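Local coordinates for crystal protein (Bacillus thuringiensis serovar dakota, PDB 2ZTB) that recognises cancer cells and, as a parasporin-2 toxin of the aerolysin type, probably kills them by forming membrane pores, at residues Asp2-Glu6 with Lys121-Ser127; Leu13-Ser18 with Leu219-Ser223; Phe27-Tyr31 with Phe195-Phe199; Ile53-Tyr59 with Tyr209-Asn213. One frame throughout, in Å; residues are numbered along the deposited sequence.

Interaction 1 of 4, residues Asp2-Glu6 with Lys121-Ser127; sequences DVIRE and KFTSKLS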
loop_
_atom_site.group_PDB
_atom_site.type_symbol
_atom_site.label_atom_id
_atom_site.label_comp_id
_atom_site.label_asym_id
_atom_site.label_seq_id
_atom_site.Cartn_x
_atom_site.Cartn_y
_atom_site.Cartn_z
ATOM N N ASP A 2 9.526 2.153 5.254
ATOM C CA ASP A 2 9.810 3.422 6.006
ATOM C C ASP A 2 9.811 3.234 7.541
ATOM O O ASP A 2 9.107 2.360 8.065
ATOM C CB ASP A 2 8.821 4.529 5.580
ATOM C CG ASP A 2 9.404 5.948 5.731
ATOM O OD1 ASP A 2 10.642 6.151 5.550
ATOM O OD2 ASP A 2 8.602 6.870 6.021
ATOM N N VAL A 3 10.611 4.056 8.236
ATOM C CA VAL A 3 10.669 4.064 9.711
ATOM C C VAL A 3 9.730 5.131 10.305
ATOM O O VAL A 3 10.068 6.320 10.404
ATOM C CB VAL A 3 12.124 4.275 10.271
ATOM C CG1 VAL A 3 12.268 3.598 11.667
ATOM C CG2 VAL A 3 13.186 3.746 9.275
ATOM N N ILE A 4 8.547 4.692 10.702
ATOM C CA ILE A 4 7.507 5.595 11.187
ATOM C C ILE A 4 7.427 5.533 12.719
ATOM O O ILE A 4 7.553 4.464 13.314
ATOM C CB ILE A 4 6.150 5.280 10.480
ATOM C CG1 ILE A 4 6.221 5.701 8.999
ATOM C CG2 ILE A 4 4.960 5.943 11.189
ATOM C CD1 ILE A 4 5.374 4.847 8.067
ATOM N N ARG A 5 7.245 6.691 13.342
ATOM C CA ARG A 5 7.126 6.787 14.788
ATOM C C ARG A 5 6.262 7.985 15.137
ATOM O O ARG A 5 6.674 9.126 14.980
ATOM C CB ARG A 5 8.509 6.903 15.442
ATOM C CG ARG A 5 8.501 7.000 16.965
ATOM C CD ARG A 5 9.846 6.545 17.499
ATOM N NE ARG A 5 9.986 6.715 18.941
ATOM C CZ ARG A 5 9.664 5.803 19.858
ATOM N NH1 ARG A 5 9.160 4.625 19.505
ATOM N NH2 ARG A 5 9.852 6.076 21.145
ATOM N N GLU A 6 5.049 7.720 15.600
ATOM C CA GLU A 6 4.148 8.808 15.951
ATOM C C GLU A 6 3.365 8.496 17.216
ATOM O O GLU A 6 3.397 7.370 17.708
ATOM C CB GLU A 6 3.228 9.180 14.767
ATOM C CG GLU A 6 2.534 8.027 14.071
ATOM C CD GLU A 6 1.683 8.484 12.883
ATOM O OE1 GLU A 6 0.439 8.541 13.033
ATOM O OE2 GLU A 6 2.257 8.784 11.810
ATOM N N LYS A 121 -4.237 4.348 12.703
ATOM C CA LYS A 121 -4.434 5.568 11.927
ATOM C C LYS A 121 -3.118 6.330 11.837
ATOM O O LYS A 121 -2.916 7.304 12.537
ATOM C CB LYS A 121 -5.532 6.443 12.559
ATOM C CG LYS A 121 -6.856 5.722 12.796
ATOM C CD LYS A 121 -7.917 6.653 13.371
ATOM C CE LYS A 121 -9.253 5.947 13.508
ATOM N NZ LYS A 121 -9.161 4.829 14.502
ATOM N N PHE A 122 -2.218 5.853 10.991
ATOM C CA PHE A 122 -0.959 6.545 10.715
ATOM C C PHE A 122 -1.116 7.707 9.764
ATOM O O PHE A 122 -1.822 7.615 8.759
ATOM C CB PHE A 122 0.077 5.586 10.162
ATOM C CG PHE A 122 0.606 4.623 11.180
ATOM C CD1 PHE A 122 0.030 3.375 11.336
ATOM C CD2 PHE A 122 1.696 4.967 11.979
ATOM C CE1 PHE A 122 0.529 2.477 12.264
ATOM C CE2 PHE A 122 2.199 4.075 12.916
ATOM C CZ PHE A 122 1.607 2.827 13.064
ATOM N N THR A 123 -0.428 8.791 10.108
ATOM C CA THR A 123 -0.442 10.050 9.389
ATOM C C THR A 123 0.755 10.139 8.437
ATOM O O THR A 123 0.640 10.692 7.339
ATOM C CB THR A 123 -0.449 11.228 10.406
ATOM O OG1 THR A 123 -1.800 11.499 10.796
ATOM C CG2 THR A 123 0.172 12.504 9.844
ATOM N N SER A 124 1.891 9.579 8.848
ATOM C CA SER A 124 3.099 9.664 8.024
ATOM C C SER A 124 3.098 8.700 6.852
ATOM O O SER A 124 2.701 7.546 6.975
ATOM C CB SER A 124 4.389 9.539 8.849
ATOM O OG SER A 124 4.199 8.876 10.078
ATOM N N LYS A 125 3.542 9.196 5.707
ATOM C CA LYS A 125 3.554 8.408 4.486
ATOM C C LYS A 125 4.505 7.229 4.634
ATOM O O LYS A 125 5.529 7.323 5.311
ATOM C CB LYS A 125 3.962 9.278 3.303
ATOM C CG LYS A 125 3.092 10.512 3.092
ATOM C CD LYS A 125 1.766 10.200 2.407
ATOM C CE LYS A 125 1.002 11.494 2.165
ATOM N NZ LYS A 125 -0.002 11.379 1.078
ATOM N N LEU A 126 4.143 6.113 4.016
ATOM C CA LEU A 126 4.986 4.935 4.008
ATOM C C LEU A 126 5.724 4.842 2.666
ATOM O O LEU A 126 5.111 4.952 1.597
ATOM C CB LEU A 126 4.129 3.693 4.245
ATOM C CG LEU A 126 4.798 2.321 4.178
ATOM C CD1 LEU A 126 5.646 2.089 5.404
ATOM C CD2 LEU A 126 3.749 1.220 4.016
ATOM N N SER A 127 7.036 4.646 2.728
ATOM C CA SER A 127 7.842 4.471 1.526
ATOM C C SER A 127 7.855 3.011 1.086
ATOM O O SER A 127 8.232 2.113 1.856
ATOM C CB SER A 127 9.257 4.994 1.732
ATOM O OG SER A 127 9.237 6.387 1.998
#
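With chi1 at 48°, CG of Glu6 sits between the backbone N and the carbonyl carbon, and an extended chain beyond it lowers the carboxylate onto the turn Phe122-Ser124. Ile4 is set differently: chi1 of -70° leaves CG2 anti to the backbone N and pointed at the same turn. The contact joins the N-terminal strand 4-7 to the lead-in of the hairpin 126-132/136-142, which probably corresponds to the membrane-inserting hairpin of aerolysin-type toxins. Two consecutive amides serve the carboxylate through syn lone pairs: Thr123 N lies 3.1 Å from Glu6 OE1, and Ser124 N 3.1 Å from Glu6 OE2. OE2 is gripped a second time, by Ser124 OG at 2.6 Å, which meets it nearly along its C-O axis. A salt bridge from Lys63 to OE1 adds to this hold and should help keep the glutamate charged. Beside the polar grip, Ile4 CG2 touches both the ring and the hydroxyl, 3.5 Å from Phe122 CD2 and 3.2 Å from Ser124 OG. Further along, Asp2 CB rests 3.4 Å from Ser127 N, while Ile4 CD1 meets Leu126 CD1 at 3.8 Å, their side chains at about a right angle.

Interaction 2 of 4, residues Leu13-Ser18 with Leu219-Ser223; sequences LSALSS and LNTTS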
loop_
_atom_site.group_PDB
_atom_site.type_symbol
_atom_site.label_atom_id
_atom_site.label_comp_id
_atom_site.label_asym_id
_atom_site.label_seq_id
_atom_site.Cartn_x
_atom_site.Cartn_y
_atom_site.Cartn_z
ATOM N N LEU A 13 -7.116 3.016 20.139
ATOM C CA LEU A 13 -7.037 1.976 21.175
ATOM C C LEU A 13 -7.654 0.651 20.742
ATOM O O LEU A 13 -7.133 -0.409 21.069
ATOM C CB LEU A 13 -7.631 2.491 22.490
ATOM C CG LEU A 13 -6.578 2.954 23.524
ATOM C CD1 LEU A 13 -5.388 3.725 22.949
ATOM C CD2 LEU A 13 -7.192 3.684 24.722
ATOM N N SER A 14 -8.732 0.719 19.963
ATOM C CA SER A 14 -9.344 -0.465 19.343
ATOM C C SER A 14 -8.375 -1.249 18.462
ATOM O O SER A 14 -8.529 -2.466 18.300
ATOM C CB SER A 14 -10.564 -0.062 18.530
ATOM O OG SER A 14 -10.182 0.820 17.486
ATOM N N ALA A 15 -7.376 -0.548 17.913
ATOM C CA ALA A 15 -6.315 -1.159 17.109
ATOM C C ALA A 15 -5.395 -2.020 17.962
ATOM O O ALA A 15 -4.719 -2.904 17.450
ATOM C CB ALA A 15 -5.500 -0.079 16.323
ATOM N N LEU A 16 -5.355 -1.737 19.265
ATOM C CA LEU A 16 -4.672 -2.581 20.250
ATOM C C LEU A 16 -5.700 -3.416 21.046
ATOM O O LEU A 16 -5.469 -3.804 22.215
ATOM C CB LEU A 16 -3.836 -1.723 21.191
ATOM C CG LEU A 16 -2.529 -1.011 20.750
ATOM C CD1 LEU A 16 -1.697 -1.836 19.774
ATOM C CD2 LEU A 16 -2.795 0.368 20.203
ATOM N N SER A 17 -6.841 -3.679 20.416
ATOM C CA SER A 17 -7.899 -4.485 21.021
ATOM C C SER A 17 -8.362 -3.942 22.373
ATOM O O SER A 17 -8.902 -4.687 23.201
ATOM C CB SER A 17 -7.447 -5.935 21.151
ATOM O OG SER A 17 -7.152 -6.473 19.875
ATOM N N SER A 18 -8.153 -2.638 22.576
ATOM C CA SER A 18 -8.472 -2.007 23.839
ATOM C C SER A 18 -9.398 -0.802 23.702
ATOM O O SER A 18 -9.891 -0.490 22.604
ATOM C CB SER A 18 -7.189 -1.642 24.597
ATOM O OG SER A 18 -6.250 -2.690 24.487
ATOM N N LEU A 219 -2.931 -2.063 28.260
ATOM C CA LEU A 219 -3.507 -2.416 26.965
ATOM C C LEU A 219 -3.499 -3.927 26.815
ATOM O O LEU A 219 -2.637 -4.605 27.378
ATOM C CB LEU A 219 -2.709 -1.761 25.797
ATOM C CG LEU A 219 -2.725 -0.228 25.596
ATOM C CD1 LEU A 219 -1.732 0.215 24.540
ATOM C CD2 LEU A 219 -4.101 0.315 25.235
ATOM N N ASN A 220 -4.444 -4.450 26.030
ATOM C CA ASN A 220 -4.575 -5.887 25.811
ATOM C C ASN A 220 -3.515 -6.435 24.886
ATOM O O ASN A 220 -3.244 -7.640 24.882
ATOM C CB ASN A 220 -5.963 -6.231 25.278
ATOM C CG ASN A 220 -7.042 -6.012 26.308
ATOM O OD1 ASN A 220 -6.837 -6.239 27.513
ATOM N ND2 ASN A 220 -8.206 -5.571 25.850
ATOM N N THR A 221 -2.930 -5.546 24.091
ATOM C CA THR A 221 -1.816 -5.888 23.220
ATOM C C THR A 221 -1.043 -4.617 22.959
ATOM O O THR A 221 -1.561 -3.527 23.177
ATOM C CB THR A 221 -2.260 -6.508 21.837
ATOM O OG1 THR A 221 -1.086 -6.988 21.163
ATOM C CG2 THR A 221 -2.905 -5.482 20.926
ATOM N N THR A 222 0.184 -4.749 22.476
ATOM C CA THR A 222 0.978 -3.578 22.119
ATOM C C THR A 222 1.590 -3.729 20.733
ATOM O O THR A 222 2.521 -3.007 20.371
ATOM C CB THR A 222 2.105 -3.306 23.147
ATOM O OG1 THR A 222 2.885 -4.498 23.314
ATOM C CG2 THR A 222 1.525 -2.853 24.500
ATOM N N SER A 223 1.071 -4.673 19.953
ATOM C CA SER A 223 1.521 -4.814 18.580
ATOM C C SER A 223 0.401 -5.054 17.588
ATOM O O SER A 223 -0.707 -5.432 17.958
ATOM C CB SER A 223 2.595 -5.903 18.461
ATOM O OG SER A 223 2.102 -7.141 18.897
HETATM O O HOH W 1 -3.335 -5.497 17.374
#
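Leu13 and Leu16 approach Leu219 from different directions: the side chain of Leu13 crosses it at about a right angle, with CG 4.0 Å from Leu219 CD2, whereas Leu16 slants past the other branch, its CG 4.1 Å from Leu219 CD1. The setting is the end of a 3-10 segment through residues 13-15, laid against the loop that leads from helix 215-218 into strand 223-247. Around Leu13 O the turn is drawn tight, because Leu16 N and Ser18 N reach that oxygen from opposite faces of its carbonyl plane. Ser18 then becomes the polar joint between the loops. Its hydroxyl gives its proton to Leu16 O, 2.6 Å from OG, and accepts from Asn220 N, an almost straight bond of 3.0 Å between N and OG with an angle of 173°. The side-chain amide of Asn220 adds a second donor in the same sense; Ser17 O lies in its plane, 2.9 Å from ND2, although ND2 itself stands above the carbonyl plane of Ser17. Thr221 carries the contact onward with its methyl: CG2 occupies the place between the backbone N and the carbonyl carbon, which sets it 3.3 Å from Leu16 O. Val191 and Phe195 of strand 168-199 back Leu16 and Leu219 respectively, and Val23 of helix 20-31 packs on both Leu13 and Leu219, so the apolar side of the two loops faces the folded body. At the far end a water donates to both loops, lying 2.9 Å from Ala15 O and 2.7 Å from Ser223 O.

Interaction 3 of 4, residues Phe27-Tyr31 with Phe195-Phe199; sequences FSSIY and FGANF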
loop_
_atom_site.group_PDB
_atom_site.type_symbol
_atom_site.label_atom_id
_atom_site.label_comp_id
_atom_site.label_asym_id
_atom_site.label_seq_id
_atom_site.Cartn_x
_atom_site.Cartn_y
_atom_site.Cartn_z
ATOM N N PHE A 27 -5.831 0.216 35.393
ATOM C CA PHE A 27 -5.304 1.139 36.394
ATOM C C PHE A 27 -5.988 0.900 37.732
ATOM O O PHE A 27 -5.348 0.853 38.771
ATOM C CB PHE A 27 -5.524 2.594 35.947
ATOM C CG PHE A 27 -4.390 3.177 35.117
ATOM C CD1 PHE A 27 -4.604 3.552 33.790
ATOM C CD2 PHE A 27 -3.123 3.374 35.677
ATOM C CE1 PHE A 27 -3.575 4.104 33.024
ATOM C CE2 PHE A 27 -2.065 3.935 34.924
ATOM C CZ PHE A 27 -2.288 4.304 33.594
ATOM N N SER A 28 -7.303 0.718 37.695
ATOM C CA SER A 28 -8.068 0.355 38.878
ATOM C C SER A 28 -7.572 -0.914 39.557
ATOM O O SER A 28 -7.461 -0.960 40.782
ATOM C CB SER A 28 -9.535 0.203 38.529
ATOM O OG SER A 28 -10.271 0.033 39.723
ATOM N N SER A 29 -7.287 -1.950 38.764
ATOM C CA SER A 29 -6.747 -3.191 39.306
ATOM C C SER A 29 -5.348 -2.983 39.879
ATOM O O SER A 29 -5.014 -3.558 40.912
ATOM C CB SER A 29 -6.649 -4.240 38.213
ATOM O OG SER A 29 -7.898 -4.781 37.918
ATOM N N ILE A 30 -4.520 -2.193 39.184
ATOM C CA ILE A 30 -3.130 -2.019 39.588
ATOM C C ILE A 30 -3.020 -1.273 40.928
ATOM O O ILE A 30 -2.206 -1.633 41.783
ATOM C CB ILE A 30 -2.274 -1.335 38.482
ATOM C CG1 ILE A 30 -2.233 -2.203 37.210
ATOM C CG2 ILE A 30 -0.852 -1.070 38.993
ATOM C CD1 ILE A 30 -1.699 -1.493 35.933
ATOM N N TYR A 31 -3.844 -0.245 41.105
ATOM C CA TYR A 31 -3.678 0.684 42.218
ATOM C C TYR A 31 -4.721 0.469 43.299
ATOM O O TYR A 31 -4.547 0.940 44.426
ATOM C CB TYR A 31 -3.602 2.147 41.718
ATOM C CG TYR A 31 -2.311 2.385 40.948
ATOM C CD1 TYR A 31 -2.287 2.309 39.558
ATOM C CD2 TYR A 31 -1.101 2.573 41.619
ATOM C CE1 TYR A 31 -1.114 2.467 38.847
ATOM C CE2 TYR A 31 0.095 2.726 40.914
ATOM C CZ TYR A 31 0.073 2.671 39.526
ATOM O OH TYR A 31 1.233 2.820 38.817
ATOM N N PHE A 195 0.898 5.388 29.660
ATOM C CA PHE A 195 -0.374 6.035 29.961
ATOM C C PHE A 195 -0.320 6.638 31.370
ATOM O O PHE A 195 0.450 6.180 32.231
ATOM C CB PHE A 195 -1.507 5.029 29.918
ATOM C CG PHE A 195 -1.961 4.653 28.530
ATOM C CD1 PHE A 195 -1.212 3.791 27.747
ATOM C CD2 PHE A 195 -3.174 5.113 28.043
ATOM C CE1 PHE A 195 -1.638 3.432 26.475
ATOM C CE2 PHE A 195 -3.615 4.750 26.781
ATOM C CZ PHE A 195 -2.850 3.902 25.995
ATOM N N GLY A 196 -1.158 7.649 31.603
ATOM C CA GLY A 196 -1.240 8.333 32.898
ATOM C C GLY A 196 -2.617 8.127 33.499
ATOM O O GLY A 196 -3.569 7.842 32.786
ATOM N N ALA A 197 -2.721 8.235 34.816
ATOM C CA ALA A 197 -4.011 8.197 35.497
ATOM C C ALA A 197 -3.979 9.102 36.706
ATOM O O ALA A 197 -2.960 9.184 37.405
ATOM C CB ALA A 197 -4.385 6.764 35.909
ATOM N N ASN A 198 -5.087 9.794 36.951
ATOM C CA ASN A 198 -5.230 10.582 38.185
ATOM C C ASN A 198 -6.301 10.011 39.090
ATOM O O ASN A 198 -7.408 9.698 38.642
ATOM C CB ASN A 198 -5.474 12.072 37.905
ATOM C CG ASN A 198 -6.747 12.331 37.107
ATOM O OD1 ASN A 198 -6.774 12.171 35.885
ATOM N ND2 ASN A 198 -7.806 12.744 37.800
ATOM N N PHE A 199 -5.967 9.884 40.370
ATOM C CA PHE A 199 -6.809 9.199 41.322
ATOM C C PHE A 199 -7.505 10.182 42.272
ATOM O O PHE A 199 -7.012 11.311 42.462
ATOM C CB PHE A 199 -5.971 8.143 42.063
ATOM C CG PHE A 199 -5.490 7.038 41.161
ATOM C CD1 PHE A 199 -4.350 7.220 40.349
ATOM C CD2 PHE A 199 -6.186 5.837 41.085
ATOM C CE1 PHE A 199 -3.914 6.214 39.471
ATOM C CE2 PHE A 199 -5.755 4.818 40.218
ATOM C CZ PHE A 199 -4.619 5.017 39.400
#
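Phe27 O accepts the helical bond from Tyr31 N at 3.0 Å, and the rim of the Phe199 ring comes alongside it, with CE2 4.2 Å from this oxygen and the oxygen near the ring plane. Across the contact itself the adhesion is apolar and aromatic. The ring of Phe27 lies flat over the methyl of Ala197: CB stands 3.6 Å from the ring centroid and only 9° off the normal, a well-centred CH-pi contact. The rim of the same ring is met by the strand backbone, with Phe195 O near its plane, 3.6 Å from Phe27 CZ; this oxygen faces the weakly positive C-H edge, while CB of Phe195 packs against CZ and CE1 at the same end of the ring. One helical turn later Tyr31, its CG anti to the carbonyl carbon, brings its ring against that of Phe199. Their planes are 61° apart and Tyr31 CD1 comes within 3.6 Å of Phe199 CZ, so the two rings meet at a slant. Trp211 stacks on the Tyr31 ring. The short segments of helix 27-31 and strand 195-199 cross at -67° with their axes 10.6 Å apart. Strand 168-199 is paired here with strands 37-40 and 210-214, while Val218 of helix 215-218 packs against both Phe27 and Phe195.

Interaction 4 of 4, residues Ile53-Tyr59 with Tyr209-Asn213; sequences ITAQYGY and YFWFN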
loop_
_atom_site.group_PDB
_atom_site.type_symbol
_atom_site.label_atom_id
_atom_site.label_comp_id
_atom_site.label_asym_id
_atom_site.label_seq_id
_atom_site.Cartn_x
_atom_site.Cartn_y
_atom_site.Cartn_z
ATOM N N ILE A 53 -1.432 14.895 32.377
ATOM C CA ILE A 53 -0.277 14.689 33.255
ATOM C C ILE A 53 0.865 14.002 32.511
ATOM O O ILE A 53 2.013 14.032 32.942
ATOM C CB ILE A 53 -0.660 13.909 34.539
ATOM C CG1 ILE A 53 -1.226 12.517 34.185
ATOM C CG2 ILE A 53 -1.648 14.738 35.380
ATOM C CD1 ILE A 53 -1.366 11.570 35.346
ATOM N N THR A 54 0.539 13.401 31.375
ATOM C CA THR A 54 1.516 12.724 30.547
ATOM C C THR A 54 2.428 13.731 29.841
ATOM O O THR A 54 3.628 13.484 29.688
ATOM C CB THR A 54 0.826 11.822 29.513
ATOM O OG1 THR A 54 -0.403 12.434 29.099
ATOM C CG2 THR A 54 0.534 10.453 30.119
ATOM N N ALA A 55 1.862 14.863 29.413
ATOM C CA ALA A 55 2.668 15.949 28.847
ATOM C C ALA A 55 3.363 16.728 29.978
ATOM O O ALA A 55 4.589 16.945 29.927
ATOM C CB ALA A 55 1.822 16.872 27.942
ATOM N N GLN A 56 2.599 17.126 31.004
ATOM C CA GLN A 56 3.211 17.767 32.190
ATOM C C GLN A 56 4.480 17.034 32.636
ATOM O O GLN A 56 5.578 17.662 32.725
ATOM C CB GLN A 56 2.234 17.849 33.370
ATOM C CG GLN A 56 1.013 18.739 33.132
ATOM C CD GLN A 56 0.308 19.022 34.482
ATOM O OE1 GLN A 56 -0.811 18.503 34.731
ATOM N NE2 GLN A 56 0.968 19.838 35.371
ATOM N N TYR A 57 4.344 15.703 32.827
ATOM C CA TYR A 57 5.424 14.940 33.433
ATOM C C TYR A 57 6.321 14.192 32.445
ATOM O O TYR A 57 7.288 13.438 32.897
ATOM C CB TYR A 57 4.862 14.018 34.522
ATOM C CG TYR A 57 4.110 14.776 35.608
ATOM C CD1 TYR A 57 2.752 15.070 35.480
ATOM C CD2 TYR A 57 4.758 15.211 36.748
ATOM C CE1 TYR A 57 2.062 15.772 36.472
ATOM C CE2 TYR A 57 4.077 15.903 37.748
ATOM C CZ TYR A 57 2.734 16.184 37.609
ATOM O OH TYR A 57 2.076 16.880 38.607
ATOM N N GLY A 58 6.008 14.404 31.101
ATOM C CA GLY A 58 6.911 13.896 30.063
ATOM C C GLY A 58 6.879 12.402 29.827
ATOM O O GLY A 58 7.919 11.781 29.592
ATOM N N TYR A 59 5.682 11.833 29.878
ATOM C CA TYR A 59 5.458 10.413 29.609
ATOM C C TYR A 59 4.637 10.270 28.332
ATOM O O TYR A 59 3.446 10.574 28.322
ATOM C CB TYR A 59 4.709 9.764 30.772
ATOM C CG TYR A 59 5.551 9.526 31.997
ATOM C CD1 TYR A 59 5.767 10.547 32.940
ATOM C CD2 TYR A 59 6.122 8.274 32.225
ATOM C CE1 TYR A 59 6.552 10.325 34.075
ATOM C CE2 TYR A 59 6.897 8.037 33.358
ATOM C CZ TYR A 59 7.110 9.063 34.276
ATOM O OH TYR A 59 7.869 8.806 35.391
ATOM N N TYR A 209 -1.216 10.844 43.779
ATOM C CA TYR A 209 -2.430 11.021 42.989
ATOM C C TYR A 209 -2.224 10.680 41.514
ATOM O O TYR A 209 -3.150 10.232 40.853
ATOM C CB TYR A 209 -2.907 12.480 43.080
ATOM C CG TYR A 209 -3.430 12.911 44.433
ATOM C CD1 TYR A 209 -2.666 13.701 45.269
ATOM C CD2 TYR A 209 -4.697 12.530 44.864
ATOM C CE1 TYR A 209 -3.137 14.115 46.510
ATOM C CE2 TYR A 209 -5.181 12.925 46.107
ATOM C CZ TYR A 209 -4.391 13.721 46.918
ATOM O OH TYR A 209 -4.858 14.107 48.147
ATOM N N PHE A 210 -1.022 10.936 40.990
ATOM C CA PHE A 210 -0.720 10.719 39.576
ATOM C C PHE A 210 0.237 9.563 39.355
ATOM O O PHE A 210 1.316 9.526 39.950
ATOM C CB PHE A 210 -0.106 11.975 38.923
ATOM C CG PHE A 210 -0.903 13.244 39.126
ATOM C CD1 PHE A 210 -2.285 13.219 39.295
ATOM C CD2 PHE A 210 -0.260 14.476 39.110
ATOM C CE1 PHE A 210 -3.004 14.384 39.478
ATOM C CE2 PHE A 210 -0.980 15.656 39.279
ATOM C CZ PHE A 210 -2.357 15.603 39.470
ATOM N N TRP A 211 -0.148 8.660 38.449
ATOM C CA TRP A 211 0.665 7.499 38.099
ATOM C C TRP A 211 0.803 7.281 36.599
ATOM O O TRP A 211 -0.105 7.595 35.835
ATOM C CB TRP A 211 0.083 6.235 38.749
ATOM C CG TRP A 211 0.289 6.249 40.206
ATOM C CD1 TRP A 211 -0.587 6.678 41.148
ATOM C CD2 TRP A 211 1.475 5.849 40.901
ATOM N NE1 TRP A 211 -0.032 6.570 42.385
ATOM C CE2 TRP A 211 1.237 6.061 42.269
ATOM C CE3 TRP A 211 2.713 5.319 40.497
ATOM C CZ2 TRP A 211 2.189 5.765 43.257
ATOM C CZ3 TRP A 211 3.671 5.026 41.494
ATOM C CH2 TRP A 211 3.388 5.243 42.847
ATOM N N PHE A 212 1.945 6.714 36.208
ATOM C CA PHE A 212 2.233 6.298 34.833
ATOM C C PHE A 212 2.629 4.841 34.796
ATOM O O PHE A 212 3.383 4.372 35.652
ATOM C CB PHE A 212 3.331 7.180 34.225
ATOM C CG PHE A 212 3.040 8.635 34.366
ATOM C CD1 PHE A 212 3.487 9.337 35.484
ATOM C CD2 PHE A 212 2.257 9.293 33.419
ATOM C CE1 PHE A 212 3.179 10.671 35.655
ATOM C CE2 PHE A 212 1.940 10.637 33.574
ATOM C CZ PHE A 212 2.404 11.327 34.696
ATOM N N ASN A 213 2.087 4.119 33.829
ATOM C CA ASN A 213 2.402 2.717 33.632
ATOM C C ASN A 213 2.686 2.496 32.173
ATOM O O ASN A 213 2.046 3.117 31.324
ATOM C CB ASN A 213 1.242 1.820 34.082
ATOM C CG ASN A 213 1.246 1.585 35.565
ATOM O OD1 ASN A 213 1.815 0.612 36.051
ATOM N ND2 ASN A 213 0.638 2.492 36.301
#
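An aromatic cluster of Tyr57, Tyr59, Phe210 and Phe212 joins the short helix 53-56 and its exit to strand 210-214. At its heart Tyr59 and Phe212 form an offset stack, nearly parallel with planes 2° apart and centroids separated by 3.9 Å. Phe212 CB also lies over the Tyr59 ring, so the whole side chain, not just its ring, is laid along that face. Thr54 CG2, 3.7 Å from Phe212 CE2, and Tyr57 CB, 3.6 Å from Phe212 CZ, approach the far end of the ring. The helix ends in a Schellman motif, Gly58 having positive phi; Tyr57 and Tyr59 flank this glycine and both have CB directed toward the strand. Phe210 is held by a second set of atoms. A chi1 of 60° turns Ile53 CG1 toward Phe212 and leaves CG2 3.9 Å from the centroid of the Phe210 ring, 7° off its normal; CD1 of the same isoleucine touches Phe210 CB. The side chain of Tyr57 runs across that of Phe210 and brings its OH to the edge of that ring, 3.4 Å from CE2. Tyr194 meets Tyr59 edge-to-face, and a glycerol, probably from the crystallisation liquor, is hydrogen-bonded to the backbone oxygens of Tyr57 and Gly58.

From the N terminus, the first residues wait until 121-127 to close interaction 1, which ties strand 4-7 to the approach of the hairpin 126-132/136-142. Interaction 2 opens next, at 13-18, and closes last, at 219-223, so the loops of interactions 3 and 4 are nested within it. These two cross each other, 27-31 and 53-59 being answered in the same order by 195-199 and 209-213; interaction 1 crosses all three. Strands 168-199 and 210-214 are sheet neighbours, and Phe199 N and Tyr209 O link interactions 3 and 4 directly. Phe195 touches Leu13 and Leu219, joining interaction 3 to interaction 2. Interaction 1 touches none of the others, though its nearest atoms are about 5 Å from interaction 2.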